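Local structure of alcohol dehydrogenase, zinc-containing (3IP1) at residues D71-M74 with A75-D78; K369-S372 with M373-P377; V271-V274 with L275-N279. The protein catalyses the NAD(+)-dependent, zinc-requiring oxidation of scyllo-inosose to 3-dehydro-scyllo-inosose and so probably serves in myo-inositol breakdown. All coordinates share one frame; numbering follows the deposited sequence.

Interaction 1: D71-M74 with A75-D78; sequences DVHM and AQTD
H73 and Q76 lie side by side and point the same way from the end of helix 69-75, their flat groups turned 49° apart. The amide oxygen OE1 of Q76 stands at the edge of the imidazole, near its plane, 3.7 Å from CD2 of H73. V72 runs alongside Q76 as well, its CG1 methyl 3.8 Å from Q76 OE1, which is thus bordered by a ring carbon and a methyl. With CG of Q76 opposite the backbone N (chi1 -177°) and the chain extended beyond it, the amide is carried back along the last helical turn to these two neighbours. One water joins the polar ends: it lies in the ring plane 3.0 Å from H73 NE2 and donates to Q76 OE1 at 2.9 Å. A75 N bonds to V72 O at 3.2 Å and only weakly to D71 O. On another side the selenomethionine at M74 packs on L8, Y85 and F155, while D71 OD2 accepts from the backbone N of C68, a ligand of the first zinc. The contact thus sits in the GroES-like catalytic domain, beside that metal site. H73 is probably part of a charge relay, as in related enzymes, and here its imidazole edge and the Q76 amide are linked through solvent rather than directly.

Interaction 2: K369-S372 with M373-P377; sequences KTVS and MEEIP
The carboxylate of E375 folds back on S372, where a single oxygen, OE2, takes two hydrogen bonds. S372 N points at OE2 almost straight (3.1 Å, 172°), meeting it from above the carboxylate plane, and the hydroxyl OG of S372 donates to the anti lone pair of the same oxygen at 3.1 Å. In return E375 N donates to S372 O at 3.0 Å, which closes the turn. OG of S372 sits between its own backbone N and carbonyl carbon (chi1 69°), and this rotation brings the hydroxyl round to the carboxylate. With an alanine instead of E375, S372 N and OG would probably lose their shared acceptor and the serine hydroxyl would be able to turn. Next to these bonds V371 and I376 cross at about a right angle, CG2 of V371 touching CD1 of I376 at 3.6 Å. Further out, V371 packs on V392 and I376 on M394 of strand 392-395, with V6 and F161 also against I376, while E374 makes a salt bridge to R4. The backbone of V371 bonds to T393 and L395 in the parallel neighbouring strand. This is the strand-to-helix connection of a beta-alpha-beta unit: strand 369-371, helix 376-382, strand 392-395.

Interaction 3: V271-V274 with L275-N279; sequences VEAV and LDYTN
V271 and L275 run side by side on the buried flank of helix 270-277, CG1 of V271 3.8 Å from CD1 of L275. Both reach helix 293-306, and V274, one turn on from V271, packs between that helix and strands 216-220 and 261-263 of the parallel sheet in the Rossmann-type NAD-binding domain. Close fitting continues at the helix end, where V274 O receives two donors from T278, the backbone N and OG1, each at 3.0 Å and from opposite faces of the carbonyl plane. The threonine hydroxyl is turned to lie between its own N and carbonyl carbon (chi1 66°), which lets it reach back one turn; OG1 also accepts from G282 N. Y277 lies close too, its ring set obliquely to A273 O with CD2 3.0 Å from that oxygen, and it stacks with H261; CB of A273 is farther, 4.0 Å from CE2 of Y277. The solvent side holds E272, salt-bridged to R306, and D276. N279, with positive phi, is the C-prime residue of a Schellman motif: its N bonds to D276 O, and the N of the next residue to L275 O. The last carbonyls of the helix are thereby largely met from within, V274 O twice over.

In the fold
Along the chain the order is interaction 1, interaction 3, interaction 2. Interactions 1 and 2 are neighbours in space, their centres about 17 Å apart and their nearest atoms about 7 Å, without touching. Both pack on strands 3-12 and 40-47, so the chain returns after the nucleotide-binding part to rejoin the region holding the first zinc site. Interaction 3 stands apart, about 37 Å from the centre of interaction 1 and 42 Å from that of interaction 2, on a helix beside the six-stranded parallel sheet. The three local contacts thus sample both halves of the zinc-containing alcohol dehydrogenase fold: the GroES-like, metal-bearing part and the Rossmann-type part, which binds NAD as in this family.

Interaction 1: D71-M74 with A75-D78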
loop_
_atom_site.group_PDB
_atom_site.type_symbol
_atom_site.label_atom_id
_atom_site.label_comp_id
_atom_site.label_asym_id
_atom_site.label_seq_id
_atom_site.Cartn_x
_atom_site.Cartn_y
_atom_site.Cartn_z
ATOM N N ASP A 71 -21.807 19.953 18.985
ATOM C CA ASP A 71 -22.982 20.836 19.202
ATOM C C ASP A 71 -23.091 21.249 20.659
ATOM O O ASP A 71 -23.256 22.444 20.967
ATOM C CB ASP A 71 -24.280 20.166 18.750
ATOM C CG ASP A 71 -24.317 19.941 17.253
ATOM O OD1 ASP A 71 -24.044 20.917 16.502
ATOM O OD2 ASP A 71 -24.619 18.804 16.837
ATOM N N VAL A 72 -22.961 20.258 21.548
ATOM C CA VAL A 72 -22.919 20.486 22.993
ATOM C C VAL A 72 -21.832 21.503 23.343
ATOM O O VAL A 72 -22.074 22.467 24.084
ATOM C CB VAL A 72 -22.713 19.143 23.746
ATOM C CG1 VAL A 72 -22.603 19.344 25.260
ATOM C CG2 VAL A 72 -23.846 18.186 23.396
ATOM N N HIS A 73 -20.656 21.323 22.752
ATOM C CA HIS A 73 -19.500 22.155 23.076
ATOM C C HIS A 73 -19.542 23.567 22.495
ATOM O O HIS A 73 -18.934 24.490 23.065
ATOM C CB HIS A 73 -18.193 21.429 22.731
ATOM C CG HIS A 73 -17.950 20.227 23.592
ATOM N ND1 HIS A 73 -17.061 19.225 23.258
ATOM C CD2 HIS A 73 -18.498 19.863 24.777
ATOM C CE1 HIS A 73 -17.064 18.303 24.203
ATOM N NE2 HIS A 73 -17.930 18.665 25.135
HETATM N N MSE A 74 -20.267 23.739 21.387
HETATM C CA MSE A 74 -20.522 25.079 20.866
HETATM C C MSE A 74 -21.427 25.918 21.772
HETATM O O MSE A 74 -21.281 27.137 21.815
HETATM C CB MSE A 74 -21.046 25.038 19.425
HETATM C CG MSE A 74 -19.947 24.933 18.356
HETATM SE SE MSE A 74 -20.700 24.953 16.544
HETATM C CE MSE A 74 -21.442 23.144 16.536
ATOM N N ALA A 75 -22.345 25.267 22.508
ATOM C CA ALA A 75 -23.305 25.975 23.352
ATOM C C ALA A 75 -22.931 25.938 24.839
ATOM O O ALA A 75 -23.675 26.450 25.677
ATOM C CB ALA A 75 -24.675 25.397 23.160
ATOM N N GLN A 76 -21.816 25.282 25.164
ATOM C CA GLN A 76 -21.335 25.185 26.530
ATOM C C GLN A 76 -20.181 26.161 26.664
ATOM O O GLN A 76 -19.426 26.353 25.717
ATOM C CB GLN A 76 -20.837 23.779 26.812
ATOM C CG GLN A 76 -20.370 23.540 28.242
ATOM C CD GLN A 76 -20.232 22.054 28.552
ATOM O OE1 GLN A 76 -20.360 21.216 27.666
ATOM N NE2 GLN A 76 -20.005 21.725 29.811
ATOM N N THR A 77 -20.019 26.749 27.847
ATOM C CA THR A 77 -18.943 27.732 28.050
ATOM C C THR A 77 -18.005 27.396 29.199
ATOM O O THR A 77 -18.365 26.655 30.103
ATOM C CB THR A 77 -19.499 29.131 28.343
ATOM O OG1 THR A 77 -20.034 29.138 29.666
ATOM C CG2 THR A 77 -20.587 29.518 27.341
ATOM N N ASP A 78 -16.806 27.972 29.165
ATOM C CA ASP A 78 -15.937 27.960 30.339
ATOM C C ASP A 78 -16.419 29.010 31.336
ATOM O O ASP A 78 -17.448 29.669 31.111
ATOM C CB ASP A 78 -14.480 28.187 29.950
ATOM C CG ASP A 78 -14.255 29.524 29.264
ATOM O OD1 ASP A 78 -15.108 30.440 29.416
ATOM O OD2 ASP A 78 -13.221 29.655 28.569
HETATM O O HOH W 1 -19.536 18.456 27.697
#

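Interaction 2: K369-S372 with M373-P377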
loop_
_atom_site.group_PDB
_atom_site.type_symbol
_atom_site.label_atom_id
_atom_site.label_comp_id
_atom_site.label_asym_id
_atom_site.label_seq_id
_atom_site.Cartn_x
_atom_site.Cartn_y
_atom_site.Cartn_z
ATOM N N LYS A 369 -32.514 8.284 22.649
ATOM C CA LYS A 369 -33.787 8.988 22.669
ATOM C C LYS A 369 -33.971 9.825 21.396
ATOM O O LYS A 369 -33.011 10.409 20.882
ATOM C CB LYS A 369 -33.812 9.900 23.900
ATOM C CG LYS A 369 -35.081 10.665 24.122
ATOM C CD LYS A 369 -34.871 11.638 25.262
ATOM C CE LYS A 369 -35.711 11.259 26.463
ATOM N NZ LYS A 369 -36.928 12.119 26.469
ATOM N N THR A 370 -35.205 9.871 20.892
ATOM C CA THR A 370 -35.551 10.793 19.810
ATOM C C THR A 370 -36.466 11.872 20.364
ATOM O O THR A 370 -37.271 11.609 21.251
ATOM C CB THR A 370 -36.195 10.088 18.601
ATOM O OG1 THR A 370 -37.328 9.341 19.033
ATOM C CG2 THR A 370 -35.223 9.129 17.944
ATOM N N VAL A 371 -36.329 13.088 19.846
ATOM C CA VAL A 371 -37.020 14.255 20.386
ATOM C C VAL A 371 -37.448 15.152 19.221
ATOM O O VAL A 371 -36.974 14.980 18.083
ATOM C CB VAL A 371 -36.098 15.062 21.373
ATOM C CG1 VAL A 371 -35.565 14.177 22.498
ATOM C CG2 VAL A 371 -34.923 15.710 20.632
ATOM N N SER A 372 -38.326 16.107 19.496
ATOM C CA SER A 372 -38.791 17.015 18.457
ATOM C C SER A 372 -37.806 18.179 18.317
ATOM O O SER A 372 -36.992 18.408 19.209
ATOM C CB SER A 372 -40.180 17.556 18.798
ATOM O OG SER A 372 -40.083 18.422 19.913
HETATM N N MSE A 373 -37.897 18.909 17.208
HETATM C CA MSE A 373 -37.075 20.105 16.992
HETATM C C MSE A 373 -37.092 21.082 18.190
HETATM O O MSE A 373 -36.032 21.560 18.633
HETATM C CB MSE A 373 -37.483 20.822 15.711
HETATM C CG MSE A 373 -36.661 22.059 15.458
HETATM SE SE MSE A 373 -37.087 22.899 13.766
HETATM C CE MSE A 373 -38.845 23.600 14.223
ATOM N N GLU A 374 -38.288 21.350 18.716
ATOM C CA GLU A 374 -38.461 22.247 19.863
ATOM C C GLU A 374 -37.657 21.839 21.084
ATOM O O GLU A 374 -37.205 22.700 21.834
ATOM C CB GLU A 374 -39.940 22.354 20.275
ATOM C CG GLU A 374 -40.916 22.760 19.168
ATOM C CD GLU A 374 -40.628 24.135 18.571
ATOM O OE1 GLU A 374 -40.441 25.108 19.352
ATOM O OE2 GLU A 374 -40.596 24.241 17.316
ATOM N N GLU A 375 -37.484 20.537 21.292
ATOM C CA GLU A 375 -36.794 20.049 22.476
ATOM C C GLU A 375 -35.270 20.077 22.354
ATOM O O GLU A 375 -34.570 19.837 23.345
ATOM C CB GLU A 375 -37.244 18.635 22.788
ATOM C CG GLU A 375 -38.723 18.512 23.118
ATOM C CD GLU A 375 -39.131 17.058 23.275
ATOM O OE1 GLU A 375 -38.904 16.472 24.361
ATOM O OE2 GLU A 375 -39.660 16.492 22.300
ATOM N N ILE A 376 -34.768 20.357 21.143
ATOM C CA ILE A 376 -33.320 20.325 20.859
ATOM C C ILE A 376 -32.508 21.282 21.731
ATOM O O ILE A 376 -31.514 20.861 22.328
ATOM C CB ILE A 376 -32.987 20.543 19.347
ATOM C CG1 ILE A 376 -33.391 19.322 18.508
ATOM C CG2 ILE A 376 -31.503 20.869 19.135
ATOM C CD1 ILE A 376 -32.745 17.977 18.930
ATOM N N PRO A 377 -32.905 22.574 21.803
ATOM C CA PRO A 377 -32.072 23.445 22.649
ATOM C C PRO A 377 -31.953 22.906 24.084
ATOM O O PRO A 377 -30.869 22.914 24.663
ATOM C CB PRO A 377 -32.812 24.794 22.597
ATOM C CG PRO A 377 -33.516 24.772 21.267
ATOM C CD PRO A 377 -33.937 23.339 21.074
#

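Interaction 3: V271-V274 with L275-N279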
loop_
_atom_site.group_PDB
_atom_site.type_symbol
_atom_site.label_atom_id
_atom_site.label_comp_id
_atom_site.label_asym_id
_atom_site.label_seq_id
_atom_site.Cartn_x
_atom_site.Cartn_y
_atom_site.Cartn_z
ATOM N N VAL A 271 -3.911 -2.641 30.814
ATOM C CA VAL A 271 -2.787 -3.352 30.202
ATOM C C VAL A 271 -2.881 -4.875 30.339
ATOM O O VAL A 271 -2.820 -5.594 29.342
ATOM C CB VAL A 271 -1.432 -2.836 30.730
ATOM C CG1 VAL A 271 -0.283 -3.765 30.286
ATOM C CG2 VAL A 271 -1.180 -1.399 30.254
ATOM N N GLU A 272 -3.057 -5.367 31.562
ATOM C CA GLU A 272 -3.101 -6.820 31.806
ATOM C C GLU A 272 -4.316 -7.461 31.157
ATOM O O GLU A 272 -4.243 -8.599 30.671
ATOM C CB GLU A 272 -3.110 -7.149 33.307
ATOM C CG GLU A 272 -1.979 -6.521 34.114
ATOM C CD GLU A 272 -0.596 -6.978 33.691
ATOM O OE1 GLU A 272 -0.440 -8.119 33.199
ATOM O OE2 GLU A 272 0.353 -6.193 33.869
ATOM N N ALA A 273 -5.434 -6.733 31.164
ATOM C CA ALA A 273 -6.678 -7.241 30.603
ATOM C C ALA A 273 -6.545 -7.394 29.092
ATOM O O ALA A 273 -6.913 -8.435 28.546
ATOM C CB ALA A 273 -7.868 -6.323 30.955
ATOM N N VAL A 274 -6.003 -6.366 28.434
ATOM C CA VAL A 274 -5.755 -6.446 26.986
ATOM C C VAL A 274 -4.794 -7.600 26.656
ATOM O O VAL A 274 -5.069 -8.390 25.754
ATOM C CB VAL A 274 -5.220 -5.104 26.404
ATOM C CG1 VAL A 274 -4.618 -5.310 24.985
ATOM C CG2 VAL A 274 -6.329 -4.046 26.370
ATOM N N LEU A 275 -3.687 -7.697 27.403
ATOM C CA LEU A 275 -2.723 -8.774 27.193
ATOM C C LEU A 275 -3.297 -10.160 27.453
ATOM O O LEU A 275 -2.952 -11.123 26.754
ATOM C CB LEU A 275 -1.425 -8.549 27.975
ATOM C CG LEU A 275 -0.576 -7.397 27.418
ATOM C CD1 LEU A 275 0.537 -6.998 28.383
ATOM C CD2 LEU A 275 -0.012 -7.707 26.021
ATOM N N ASP A 276 -4.187 -10.257 28.438
ATOM C CA ASP A 276 -4.800 -11.529 28.776
ATOM C C ASP A 276 -5.746 -11.944 27.651
ATOM O O ASP A 276 -5.621 -13.029 27.087
ATOM C CB ASP A 276 -5.543 -11.426 30.109
ATOM C CG ASP A 276 -6.531 -12.561 30.322
ATOM O OD1 ASP A 276 -6.222 -13.707 29.934
ATOM O OD2 ASP A 276 -7.624 -12.319 30.889
ATOM N N TYR A 277 -6.670 -11.052 27.307
ATOM C CA TYR A 277 -7.661 -11.315 26.274
ATOM C C TYR A 277 -7.062 -11.649 24.908
ATOM O O TYR A 277 -7.630 -12.446 24.169
ATOM C CB TYR A 277 -8.596 -10.111 26.146
ATOM C CG TYR A 277 -9.485 -9.896 27.350
ATOM C CD1 TYR A 277 -10.063 -10.978 28.023
ATOM C CD2 TYR A 277 -9.780 -8.604 27.794
ATOM C CE1 TYR A 277 -10.896 -10.779 29.130
ATOM C CE2 TYR A 277 -10.606 -8.391 28.891
ATOM C CZ TYR A 277 -11.159 -9.475 29.549
ATOM O OH TYR A 277 -11.966 -9.252 30.630
ATOM N N THR A 278 -5.927 -11.034 24.574
ATOM C CA THR A 278 -5.287 -11.299 23.290
ATOM C C THR A 278 -4.210 -12.395 23.367
ATOM O O THR A 278 -3.416 -12.551 22.437
ATOM C CB THR A 278 -4.669 -10.014 22.647
ATOM O OG1 THR A 278 -3.593 -9.541 23.462
ATOM C CG2 THR A 278 -5.705 -8.908 22.445
ATOM N N ASN A 279 -4.200 -13.156 24.466
ATOM C CA ASN A 279 -3.180 -14.197 24.722
ATOM C C ASN A 279 -1.746 -13.711 24.523
ATOM O O ASN A 279 -0.916 -14.439 24.006
ATOM C CB ASN A 279 -3.403 -15.447 23.844
ATOM C CG ASN A 279 -4.808 -16.005 23.942
ATOM O OD1 ASN A 279 -5.413 -16.028 25.007
ATOM N ND2 ASN A 279 -5.328 -16.482 22.820
#